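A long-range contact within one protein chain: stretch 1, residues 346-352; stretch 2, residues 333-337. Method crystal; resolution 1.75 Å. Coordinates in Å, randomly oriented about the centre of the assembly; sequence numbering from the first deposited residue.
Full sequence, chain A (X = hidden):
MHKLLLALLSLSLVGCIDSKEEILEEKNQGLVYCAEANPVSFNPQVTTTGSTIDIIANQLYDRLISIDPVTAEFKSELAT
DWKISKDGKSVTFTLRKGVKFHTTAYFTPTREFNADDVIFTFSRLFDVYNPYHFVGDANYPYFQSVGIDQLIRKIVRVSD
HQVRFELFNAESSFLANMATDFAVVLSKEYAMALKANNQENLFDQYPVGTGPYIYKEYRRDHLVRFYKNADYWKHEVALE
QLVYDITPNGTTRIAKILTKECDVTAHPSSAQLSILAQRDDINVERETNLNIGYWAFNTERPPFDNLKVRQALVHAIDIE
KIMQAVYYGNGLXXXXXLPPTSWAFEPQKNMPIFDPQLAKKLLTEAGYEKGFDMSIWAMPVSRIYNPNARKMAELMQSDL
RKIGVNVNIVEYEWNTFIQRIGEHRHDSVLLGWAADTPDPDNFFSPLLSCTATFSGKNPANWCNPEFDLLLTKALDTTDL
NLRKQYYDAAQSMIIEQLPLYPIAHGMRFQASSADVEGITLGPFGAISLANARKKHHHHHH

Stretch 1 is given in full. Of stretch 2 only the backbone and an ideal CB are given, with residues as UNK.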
# COMPACT_ATOMS: atom_id res chain seq x y z
N GLU A 346 18.12 7.19 -7.82
CA GLU A 346 19.15 7.48 -8.80
C GLU A 346 18.51 7.62 -10.16
O GLU A 346 17.88 6.69 -10.65
CB GLU A 346 20.20 6.37 -8.81
CG GLU A 346 21.48 6.73 -9.55
CD GLU A 346 22.37 7.71 -8.79
OE1 GLU A 346 22.25 7.85 -7.55
OE2 GLU A 346 23.21 8.35 -9.46
N PRO A 347 18.66 8.79 -10.78
CA PRO A 347 18.04 9.08 -12.08
C PRO A 347 18.63 8.20 -13.16
O PRO A 347 19.85 8.02 -13.23
CB PRO A 347 18.37 10.55 -12.31
CG PRO A 347 19.57 10.82 -11.48
CD PRO A 347 19.49 9.91 -10.30
N GLN A 348 17.79 7.64 -14.01
CA GLN A 348 18.27 6.65 -14.94
C GLN A 348 18.65 7.28 -16.25
O GLN A 348 17.84 7.94 -16.89
CB GLN A 348 17.25 5.53 -15.11
CG GLN A 348 17.10 4.70 -13.86
CD GLN A 348 18.45 4.24 -13.34
OE1 GLN A 348 18.80 4.47 -12.19
NE2 GLN A 348 19.21 3.57 -14.19
N LYS A 349 19.91 7.10 -16.64
CA LYS A 349 20.42 7.70 -17.86
C LYS A 349 19.69 7.15 -19.07
O LYS A 349 19.68 7.78 -20.12
CB LYS A 349 21.93 7.45 -17.99
CG LYS A 349 22.60 8.27 -19.09
CD LYS A 349 23.89 7.62 -19.58
CE LYS A 349 24.58 8.47 -20.64
NZ LYS A 349 23.66 8.84 -21.77
N ASN A 350 19.06 5.98 -18.93
CA ASN A 350 18.42 5.32 -20.07
C ASN A 350 16.89 5.40 -20.17
O ASN A 350 16.28 4.63 -20.91
CB ASN A 350 18.86 3.86 -20.15
CG ASN A 350 20.26 3.71 -20.71
OD1 ASN A 350 20.82 4.65 -21.28
ND2 ASN A 350 20.84 2.52 -20.55
N MET A 351 16.28 6.33 -19.45
CA MET A 351 14.83 6.49 -19.53
C MET A 351 14.42 6.78 -20.96
O MET A 351 15.06 7.54 -21.66
CB MET A 351 14.33 7.60 -18.59
CG MET A 351 14.33 7.23 -17.12
SD MET A 351 13.04 6.04 -16.69
CE MET A 351 11.55 6.93 -17.09
N PRO A 352 13.34 6.15 -21.40
CA PRO A 352 12.91 6.29 -22.79
C PRO A 352 12.49 7.72 -23.03
O PRO A 352 11.97 8.35 -22.13
CB PRO A 352 11.68 5.39 -22.86
CG PRO A 352 11.75 4.51 -21.63
CD PRO A 352 12.39 5.36 -20.60
N UNK A 333 7.88 14.21 -12.84
CA UNK A 333 8.15 13.21 -13.87
C UNK A 333 9.14 12.18 -13.33
O UNK A 333 10.14 12.54 -12.70
CB UNK A 333 8.69 13.87 -15.14
N UNK A 334 8.86 10.90 -13.57
CA UNK A 334 9.70 9.83 -13.04
C UNK A 334 11.01 9.72 -13.78
O UNK A 334 11.02 9.74 -15.01
CB UNK A 334 8.96 8.49 -13.10
N UNK A 335 12.11 9.60 -13.03
CA UNK A 335 13.45 9.37 -13.57
C UNK A 335 14.00 7.99 -13.16
O UNK A 335 15.13 7.61 -13.50
CB UNK A 335 14.40 10.47 -13.10
N UNK A 336 13.17 7.24 -12.44
CA UNK A 336 13.50 5.91 -11.95
C UNK A 336 12.22 5.40 -11.32
O UNK A 336 11.29 6.17 -11.15
CB UNK A 336 14.67 5.92 -10.97
N UNK A 337 12.15 4.12 -10.98
CA UNK A 337 10.99 3.66 -10.22
C UNK A 337 10.89 4.39 -8.86
O UNK A 337 9.79 4.65 -8.35
CB UNK A 337 11.07 2.15 -10.01

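Position 333 offers little to argue from. Its CA-to-CB bond points sideways, nothing of stretch 1 lies within 5.5 Å of the ideal CB, and phi/psi of -63/135 is an extended conformation open to most residues. Almost any side chain would suit. The deposited residue is Arg333, with chi1 to chi3 all t; this extended chain brings its end nearer to stretch 1, yet Arg333 NH2 stops 4.6 Å from Pro352 O, and NH1 is hydrogen-bonded elsewhere in the structure.

At 334 the backbone is again extended (-74/134) and CB points sideways. The nearest visible atom is the methyl of Met351, 5.0 Å from the ideal CB to CE, so the methionine makes a nonpolar surface beside this position without enclosing it. A small or modest apolar residue would suit, though the evidence does not single one out. Ala334 is found. Its main contact is through the backbone, with Met351 CE 3.5 Å from Ala334 O.

Position 335 carries the centre of the contact. Its CA is 4.8 Å from that of Pro347, and its carbonyl oxygen accepts a hydrogen bond from Gln348 N at 2.7 Å (N-H...O angle 151°). The same oxygen lies 3.6 Å from Pro347 CA in a CA-H...O contact and 3.7 Å from Met351 CG. None of this depends on the side chain. The ideal CB, pointing sideways, lies 4.0 Å from Pro347 CA and 5.2 Å from Met351 CG, so a side chain with an aliphatic start could lie against this surface; stretch 1 provides no charge close to CB, and a long polar residue would be as acceptable as an apolar one. Arg335 is deposited. Its CB packs 4.1 Å from Pro347 CB, while chi1 of -103° falls between wells and the end of the chain leads away. It has 68 Å² covered by stretch 1, the largest share in stretch 2.

Space is tighter at 336. The strongly extended backbone (-174/169) sets the ideal CB 3.3 Å from Glu346 O and 4.0 Å from Gln348 CG. A compact residue such as serine, alanine or cysteine would be easy to place; larger ones would need a rotamer that clears that carbonyl. Ser336 adopts chi1 t, with CB 3.4 Å from Glu346 O and 4.1 Å from Gln348 CG; OG is hydrogen-bonded to a residue adjoining one of the stretches.

Position 337 has nothing of stretch 1 within 5.5 Å of its ideal CB and is unconstrained here. It is Ile337, whose side chain ends away from the contact.

Stretch 2, residues 333-337: RARSI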
# COMPACT_ATOMS: atom_id res chain seq x y z
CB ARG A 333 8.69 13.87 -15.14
CG ARG A 333 8.97 12.91 -16.28
CD ARG A 333 9.26 13.65 -17.59
NE ARG A 333 9.57 12.73 -18.68
CZ ARG A 333 9.41 13.01 -19.97
NH1 ARG A 333 8.94 14.20 -20.35
NH2 ARG A 333 9.71 12.11 -20.90
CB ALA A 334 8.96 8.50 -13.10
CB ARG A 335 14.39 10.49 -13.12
CG ARG A 335 14.68 11.54 -14.20
CD ARG A 335 13.58 12.57 -14.38
NE ARG A 335 13.63 13.12 -15.74
CZ ARG A 335 12.99 14.21 -16.15
NH1 ARG A 335 12.24 14.91 -15.31
NH2 ARG A 335 13.12 14.61 -17.41
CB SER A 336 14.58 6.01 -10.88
OG SER A 336 14.72 4.76 -10.21
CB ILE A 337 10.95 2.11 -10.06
CG1 ILE A 337 9.58 1.68 -9.50
CG2 ILE A 337 12.08 1.60 -9.17
CD1 ILE A 337 9.36 0.20 -9.39
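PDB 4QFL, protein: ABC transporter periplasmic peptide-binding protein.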